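Local coordinates for surface glycoprotein (Trypanosoma brucei, PDB 5KLH), which is an insect-stage surface antigen whose bilobed ectodomain, the part present here, probably acts as a sensor at the parasite membrane, at residues A[27-39]-A[72-84]. Numbering follows the deposited sequence.
Sequences ESWTGTFSDVKAT and QLVVKVNINTVAP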
ATOM      1  N   GLU A  27     -16.873  -6.403  14.595  1.00 21.22           N
ATOM      2  CA  GLU A  27     -16.656  -7.142  15.840  1.00 18.19           C
ATOM      3  C   GLU A  27     -16.823  -8.635  15.618  1.00 19.09           C
ATOM      4  O   GLU A  27     -16.263  -9.457  16.359  1.00 19.20           O
ATOM      5  CB  GLU A  27     -17.616  -6.662  16.936  1.00 18.27           C
ATOM      6  CG  GLU A  27     -17.530  -5.168  17.210  1.00 22.19           C
ATOM      7  CD  GLU A  27     -16.100  -4.626  17.181  1.00 42.13           C
ATOM      8  OE1 GLU A  27     -15.247  -5.107  17.962  1.00 33.02           O
ATOM      9  OE2 GLU A  27     -15.830  -3.709  16.367  1.00 39.30           O
ATOM     10  N   SER A  28     -17.572  -8.982  14.579  1.00 18.75           N
ATOM     11  CA  SER A  28     -17.799 -10.377  14.237  1.00 18.91           C
ATOM     12  C   SER A  28     -16.733 -10.950  13.309  1.00 16.62           C
ATOM     13  O   SER A  28     -16.878 -12.067  12.819  1.00 13.54           O
ATOM     14  CB  SER A  28     -19.177 -10.538  13.591  1.00 24.19           C
ATOM     15  OG  SER A  28     -20.201 -10.127  14.484  1.00 30.56           O
ATOM     16  N   TRP A  29     -15.658 -10.199  13.071  1.00 13.53           N
ATOM     17  CA  TRP A  29     -14.636 -10.643  12.114  1.00 13.46           C
ATOM     18  C   TRP A  29     -13.615 -11.601  12.745  1.00 14.40           C
ATOM     19  O   TRP A  29     -12.384 -11.415  12.658  1.00 12.55           O
ATOM     20  CB  TRP A  29     -13.941  -9.424  11.486  1.00 14.23           C
ATOM     21  CG  TRP A  29     -14.658  -8.873  10.272  1.00 11.61           C
ATOM     22  CD1 TRP A  29     -15.945  -9.136   9.884  1.00 11.80           C
ATOM     23  CD2 TRP A  29     -14.122  -7.974   9.290  1.00 11.32           C
ATOM     24  NE1 TRP A  29     -16.235  -8.464   8.721  1.00 11.42           N
ATOM     25  CE2 TRP A  29     -15.133  -7.745   8.335  1.00 10.01           C
ATOM     26  CE3 TRP A  29     -12.881  -7.339   9.123  1.00 12.06           C
ATOM     27  CZ2 TRP A  29     -14.950  -6.904   7.237  1.00 10.63           C
ATOM     28  CZ3 TRP A  29     -12.698  -6.512   8.022  1.00  9.89           C
ATOM     29  CH2 TRP A  29     -13.727  -6.305   7.096  1.00 10.90           C
ATOM     30  N   THR A  30     -14.143 -12.625  13.407  1.00 15.42           N
ATOM     31  CA  THR A  30     -13.322 -13.694  13.950  1.00 15.39           C
ATOM     32  C   THR A  30     -13.109 -14.736  12.865  1.00 14.13           C
ATOM     33  O   THR A  30     -13.818 -14.732  11.853  1.00 14.12           O
ATOM     34  CB  THR A  30     -13.991 -14.348  15.144  1.00 14.54           C
ATOM     35  OG1 THR A  30     -15.343 -14.649  14.766  1.00 18.36           O
ATOM     36  CG2 THR A  30     -13.983 -13.403  16.344  1.00 19.57           C
ATOM     37  N   GLY A  31     -12.161 -15.643  13.085  1.00 12.43           N
ATOM     38  CA  GLY A  31     -11.863 -16.676  12.112  1.00 14.03           C
ATOM     39  C   GLY A  31     -10.374 -16.964  12.072  1.00 15.61           C
ATOM     40  O   GLY A  31      -9.692 -16.881  13.098  1.00 14.32           O
ATOM     41  N   THR A  32      -9.865 -17.303  10.891  1.00  9.03           N
ATOM     42  CA  THR A  32      -8.448 -17.640  10.740  1.00  9.87           C
ATOM     43  C   THR A  32      -7.829 -17.044   9.487  1.00 12.72           C
ATOM     44  O   THR A  32      -8.517 -16.788   8.499  1.00 10.94           O
ATOM     45  CB  THR A  32      -8.211 -19.171  10.697  1.00 13.71           C
ATOM     46  OG1 THR A  32      -9.073 -19.759   9.714  1.00 16.14           O
ATOM     47  CG2 THR A  32      -8.475 -19.815  12.051  1.00 18.27           C
ATOM     48  N   PHE A  33      -6.518 -16.839   9.547  1.00 12.25           N
ATOM     49  CA  PHE A  33      -5.703 -16.541   8.381  1.00 14.04           C
ATOM     50  C   PHE A  33      -4.746 -17.715   8.226  1.00 11.35           C
ATOM     51  O   PHE A  33      -3.898 -17.924   9.085  1.00 12.22           O
ATOM     52  CB  PHE A  33      -4.919 -15.229   8.540  1.00 12.15           C
ATOM     53  CG  PHE A  33      -5.769 -13.982   8.501  1.00 11.20           C
ATOM     54  CD1 PHE A  33      -6.135 -13.407   7.288  1.00 14.13           C
ATOM     55  CD2 PHE A  33      -6.156 -13.357   9.676  1.00 12.71           C
ATOM     56  CE1 PHE A  33      -6.905 -12.238   7.255  1.00 16.64           C
ATOM     57  CE2 PHE A  33      -6.918 -12.195   9.646  1.00 14.13           C
ATOM     58  CZ  PHE A  33      -7.285 -11.632   8.446  1.00 11.30           C
ATOM     59  N   SER A  34      -4.890 -18.474   7.143  1.00 10.86           N
ATOM     60  CA  SER A  34      -4.090 -19.675   6.924  1.00 12.65           C
ATOM     61  C   SER A  34      -3.988 -20.503   8.214  1.00 15.44           C
ATOM     62  O   SER A  34      -2.884 -20.852   8.657  1.00 15.81           O
ATOM     63  CB  SER A  34      -2.696 -19.307   6.405  1.00 13.72           C
ATOM     64  OG  SER A  34      -2.807 -18.698   5.127  1.00 13.68           O
ATOM     65  N   ASP A  35      -5.158 -20.765   8.802  1.00 15.83           N
ATOM     66  CA  ASP A  35      -5.333 -21.580  10.004  1.00 18.47           C
ATOM     67  C   ASP A  35      -4.782 -20.953  11.283  1.00 18.76           C
ATOM     68  O   ASP A  35      -4.827 -21.579  12.346  1.00 19.60           O
ATOM     69  CB  ASP A  35      -4.707 -22.954   9.798  1.00 18.75           C
ATOM     70  CG  ASP A  35      -5.237 -23.641   8.572  1.00 25.05           C
ATOM     71  OD1 ASP A  35      -6.476 -23.727   8.438  1.00 26.00           O
ATOM     72  OD2 ASP A  35      -4.415 -24.057   7.731  1.00 32.76           O
ATOM     73  N   VAL A  36      -4.292 -19.717  11.210  1.00 15.37           N
ATOM     74  CA  VAL A  36      -3.917 -19.024  12.443  1.00 13.22           C
ATOM     75  C   VAL A  36      -5.093 -18.195  12.960  1.00 18.05           C
ATOM     76  O   VAL A  36      -5.720 -17.460  12.199  1.00 13.27           O
ATOM     77  CB  VAL A  36      -2.691 -18.111  12.241  1.00 11.38           C
ATOM     78  CG1 VAL A  36      -2.301 -17.444  13.564  1.00 14.72           C
ATOM     79  CG2 VAL A  36      -1.517 -18.907  11.702  1.00 14.12           C
ATOM     80  N   LYS A  37      -5.405 -18.319  14.249  1.00 13.73           N
ATOM     81  CA  LYS A  37      -6.564 -17.629  14.818  1.00 10.90           C
ATOM     82  C   LYS A  37      -6.468 -16.112  14.669  1.00 12.56           C
ATOM     83  O   LYS A  37      -5.462 -15.517  15.050  1.00 15.05           O
ATOM     84  CB  LYS A  37      -6.721 -17.966  16.301  1.00 19.68           C
ATOM     85  CG  LYS A  37      -7.952 -17.331  16.928  1.00 17.12           C
ATOM     86  CD  LYS A  37      -8.132 -17.782  18.370  1.00 18.37           C
ATOM     87  CE  LYS A  37      -9.434 -17.240  18.925  1.00 21.41           C
ATOM     88  NZ  LYS A  37      -9.735 -17.763  20.292  1.00 32.84           N
ATOM     89  N   ALA A  38      -7.518 -15.499  14.136  1.00 11.22           N
ATOM     90  CA  ALA A  38      -7.563 -14.046  13.963  1.00 12.68           C
ATOM     91  C   ALA A  38      -8.050 -13.334  15.220  1.00 16.20           C
ATOM     92  O   ALA A  38      -8.800 -13.899  16.017  1.00 13.96           O
ATOM     93  CB  ALA A  38      -8.458 -13.686  12.797  1.00 13.51           C
ATOM     94  N   THR A  39      -7.660 -12.072  15.368  1.00 12.04           N
ATOM     95  CA  THR A  39      -8.084 -11.271  16.495  1.00 12.92           C
ATOM     96  C   THR A  39      -8.550  -9.932  15.978  1.00  9.65           C
ATOM     97  O   THR A  39      -7.810  -9.272  15.267  1.00 11.79           O
ATOM     98  CB  THR A  39      -6.930 -11.060  17.504  1.00 12.32           C
ATOM     99  OG1 THR A  39      -6.419 -12.330  17.925  1.00 16.53           O
ATOM    100  CG2 THR A  39      -7.410 -10.273  18.715  1.00 22.82           C
ATOM    101  N   GLN A  72       5.954 -17.219  -3.088  1.00 15.72           N
ATOM    102  CA  GLN A  72       4.790 -16.495  -2.582  1.00 11.47           C
ATOM    103  C   GLN A  72       4.352 -16.977  -1.216  1.00 13.15           C
ATOM    104  O   GLN A  72       4.345 -18.179  -0.937  1.00 11.75           O
ATOM    105  CB  GLN A  72       3.608 -16.633  -3.551  1.00 14.33           C
ATOM    106  CG  GLN A  72       3.943 -16.253  -4.969  1.00 17.92           C
ATOM    107  CD  GLN A  72       3.897 -14.761  -5.216  1.00 18.67           C
ATOM    108  OE1 GLN A  72       2.946 -14.074  -4.827  1.00 23.08           O
ATOM    109  NE2 GLN A  72       4.912 -14.252  -5.899  1.00 29.76           N
ATOM    110  N   LEU A  73       3.975 -16.033  -0.361  1.00 11.04           N
ATOM    111  CA  LEU A  73       3.234 -16.362   0.839  1.00  8.32           C
ATOM    112  C   LEU A  73       1.788 -16.580   0.415  1.00  9.01           C
ATOM    113  O   LEU A  73       1.266 -15.818  -0.402  1.00 11.39           O
ATOM    114  CB  LEU A  73       3.322 -15.234   1.867  1.00 11.96           C
ATOM    115  CG  LEU A  73       2.565 -15.384   3.188  1.00 12.41           C
ATOM    116  CD1 LEU A  73       3.329 -16.296   4.146  1.00 12.42           C
ATOM    117  CD2 LEU A  73       2.371 -14.017   3.802  1.00 11.82           C
ATOM    118  N   VAL A  74       1.169 -17.631   0.945  1.00  8.34           N
ATOM    119  CA  VAL A  74      -0.209 -17.963   0.634  1.00 11.37           C
ATOM    120  C   VAL A  74      -1.075 -17.689   1.843  1.00 12.79           C
ATOM    121  O   VAL A  74      -0.973 -18.383   2.861  1.00 12.24           O
ATOM    122  CB  VAL A  74      -0.350 -19.446   0.214  1.00 16.41           C
ATOM    123  CG1 VAL A  74      -1.796 -19.762  -0.122  1.00 13.84           C
ATOM    124  CG2 VAL A  74       0.549 -19.739  -0.980  1.00 15.60           C
ATOM    125  N   VAL A  75      -1.936 -16.684   1.736  1.00 11.72           N
ATOM    126  CA  VAL A  75      -2.784 -16.292   2.855  1.00 13.03           C
ATOM    127  C   VAL A  75      -4.224 -16.663   2.534  1.00 12.33           C
ATOM    128  O   VAL A  75      -4.840 -16.083   1.647  1.00 12.10           O
ATOM    129  CB  VAL A  75      -2.666 -14.786   3.145  1.00  9.88           C
ATOM    130  CG1 VAL A  75      -3.522 -14.400   4.336  1.00 12.83           C
ATOM    131  CG2 VAL A  75      -1.209 -14.426   3.403  1.00 11.40           C
ATOM    132  N   LYS A  76      -4.741 -17.669   3.237  1.00  8.13           N
ATOM    133  CA  LYS A  76      -6.128 -18.081   3.068  1.00 13.79           C
ATOM    134  C   LYS A  76      -7.006 -17.401   4.102  1.00 13.45           C
ATOM    135  O   LYS A  76      -6.921 -17.681   5.302  1.00 12.67           O
ATOM    136  CB  LYS A  76      -6.232 -19.606   3.158  1.00 14.48           C
ATOM    137  CG  LYS A  76      -5.291 -20.273   2.165  1.00 15.42           C
ATOM    138  CD  LYS A  76      -5.482 -21.779   2.070  1.00 25.57           C
ATOM    139  CE  LYS A  76      -4.522 -22.356   1.035  1.00 33.77           C
ATOM    140  NZ  LYS A  76      -4.743 -23.808   0.770  1.00 39.28           N
ATOM    141  N   VAL A  77      -7.825 -16.472   3.628  1.00 10.95           N
ATOM    142  CA  VAL A  77      -8.635 -15.652   4.510  1.00  9.33           C
ATOM    143  C   VAL A  77      -9.950 -16.372   4.773  1.00 13.24           C
ATOM    144  O   VAL A  77     -10.720 -16.618   3.851  1.00 11.29           O
ATOM    145  CB  VAL A  77      -8.884 -14.273   3.880  1.00 11.18           C
ATOM    146  CG1 VAL A  77      -9.682 -13.385   4.808  1.00 12.25           C
ATOM    147  CG2 VAL A  77      -7.557 -13.645   3.489  1.00  9.80           C
ATOM    148  N   ASN A  78     -10.172 -16.754   6.023  1.00 12.53           N
ATOM    149  CA  ASN A  78     -11.401 -17.436   6.418  1.00 12.24           C
ATOM    150  C   ASN A  78     -12.014 -16.726   7.626  1.00 12.54           C
ATOM    151  O   ASN A  78     -11.911 -17.187   8.772  1.00 11.99           O
ATOM    152  CB  ASN A  78     -11.128 -18.914   6.717  1.00 13.70           C
ATOM    153  CG  ASN A  78     -12.404 -19.728   6.823  1.00 13.20           C
ATOM    154  OD1 ASN A  78     -13.512 -19.200   6.662  1.00 16.61           O
ATOM    155  ND2 ASN A  78     -12.257 -21.023   7.085  1.00 20.07           N
ATOM    156  N   ILE A  79     -12.656 -15.598   7.344  1.00 11.70           N
ATOM    157  CA  ILE A  79     -13.153 -14.688   8.360  1.00 10.53           C
ATOM    158  C   ILE A  79     -14.670 -14.671   8.309  1.00 12.43           C
ATOM    159  O   ILE A  79     -15.260 -14.553   7.232  1.00 11.34           O
ATOM    160  CB  ILE A  79     -12.594 -13.278   8.143  1.00 10.41           C
ATOM    161  CG1 ILE A  79     -11.068 -13.301   8.306  1.00  9.84           C
ATOM    162  CG2 ILE A  79     -13.220 -12.274   9.111  1.00 15.14           C
ATOM    163  CD1 ILE A  79     -10.598 -13.553   9.768  1.00 12.03           C
ATOM    164  N   ASN A  80     -15.290 -14.826   9.473  1.00 12.29           N
ATOM    165  CA  ASN A  80     -16.740 -14.762   9.615  1.00 13.21           C
ATOM    166  C   ASN A  80     -17.296 -13.520   8.915  1.00 13.22           C
ATOM    167  O   ASN A  80     -16.810 -12.411   9.143  1.00 13.40           O
ATOM    168  CB  ASN A  80     -17.100 -14.771  11.110  1.00 14.23           C
ATOM    169  CG  ASN A  80     -18.587 -14.807  11.360  1.00 19.48           C
ATOM    170  OD1 ASN A  80     -19.310 -15.615  10.774  1.00 21.80           O
ATOM    171  ND2 ASN A  80     -19.056 -13.931  12.244  1.00 19.22           N
ATOM    172  N   THR A  81     -18.286 -13.745   8.044  1.00 12.94           N
ATOM    173  CA  THR A  81     -19.014 -12.746   7.248  1.00 15.83           C
ATOM    174  C   THR A  81     -18.235 -12.232   6.029  1.00 13.47           C
ATOM    175  O   THR A  81     -18.760 -11.437   5.263  1.00 16.58           O
ATOM    176  CB  THR A  81     -19.498 -11.498   8.099  1.00 17.16           C
ATOM    177  OG1 THR A  81     -18.410 -10.606   8.387  1.00 14.41           O
ATOM    178  CG2 THR A  81     -20.182 -11.933   9.395  1.00 18.42           C
ATOM    179  N   VAL A  82     -17.007 -12.711   5.828  1.00 12.33           N
ATOM    180  CA  VAL A  82     -16.246 -12.358   4.630  1.00 12.41           C
ATOM    181  C   VAL A  82     -16.141 -13.562   3.691  1.00 12.07           C
ATOM    182  O   VAL A  82     -15.611 -14.605   4.080  1.00 11.60           O
ATOM    183  CB  VAL A  82     -14.813 -11.857   5.002  1.00  9.30           C
ATOM    184  CG1 VAL A  82     -14.065 -11.397   3.760  1.00 12.02           C
ATOM    185  CG2 VAL A  82     -14.894 -10.718   6.006  1.00 11.17           C
ATOM    186  N   ALA A  83     -16.660 -13.444   2.470  1.00 10.74           N
ATOM    187  CA  ALA A  83     -16.520 -14.539   1.506  1.00 12.73           C
ATOM    188  C   ALA A  83     -15.057 -14.949   1.405  1.00 13.43           C
ATOM    189  O   ALA A  83     -14.206 -14.107   1.147  1.00 13.58           O
ATOM    190  CB  ALA A  83     -17.043 -14.138   0.136  1.00 14.68           C
ATOM    191  N   PRO A  84     -14.758 -16.242   1.624  1.00  9.98           N
ATOM    192  CA  PRO A  84     -13.350 -16.641   1.642  1.00 14.32           C
ATOM    193  C   PRO A  84     -12.598 -16.262   0.370  1.00 12.83           C
ATOM    194  O   PRO A  84     -13.149 -16.285  -0.742  1.00 14.88           O
ATOM    195  CB  PRO A  84     -13.420 -18.161   1.797  1.00 18.78           C
ATOM    196  CG  PRO A  84     -14.722 -18.393   2.504  1.00 18.35           C
ATOM    197  CD  PRO A  84     -15.656 -17.359   1.970  1.00 13.78           C
TER
HETATM  198  O   HOH W   1      -7.709 -19.887   7.401  1.00 17.99           O
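Val74 and Ser34 meet where strand 72-79 runs past the turn closing hairpin 31-37: the serine hydroxyl donates to Val74 O (OG to O, 2.9 Å), lying in the carbonyl plane on a lone pair. The same OG accepts from Lys76 N, while Ser34 N reaches Lys76 O almost straight, at 175°. Chi1 of -65° sets OG beside its own backbone N, within reach of both partners, standing in for a backbone group past the end of strand 31-33. A water joins Lys76 O to Thr32 OG1 and Asp35 N.

Val75, Val77 and Ile79 line the buried face. Both Val77 methyls lie alongside the Phe33 ring (CG1 to CE1, 3.9 Å), whereas Ile79 CD1 touches both Phe33 CE2 and Ala38 CB, 3.7 Å from the latter. Strand 51-63 adds Thr58 and Ala60 around Phe33. Asn78 and Thr32 exchange two backbone bonds (Thr32 N to Asn78 O, 2.9 Å), the mark of an antiparallel hydrogen-bonded pair. Ile79 and Gly31 form a non-hydrogen-bonded pair (CA to CA, 4.4 Å); the glycine's backbone angles would press a CB against the preceding carbonyl.

Asn80 N bonds Thr30 O. Its CG, anti to the backbone N (chi1 -176°), carries ND2 onto a lone pair of Ser28 O, 2.9 Å away and near the amide plane. In type II turn 79-82, Thr81 OG1 lies at the Trp29 indole edge, 3.1 Å from NE1, and Val82 CG2 makes a CH-pi contact over the five-membered ring, 4.0 Å from its centroid. Side-chain bonds from Ser34 and Asn80 thus supplement backbone bonds at both ends of the short pairing, joining hairpin 31-37 to strand 72-79 above an apolar interior.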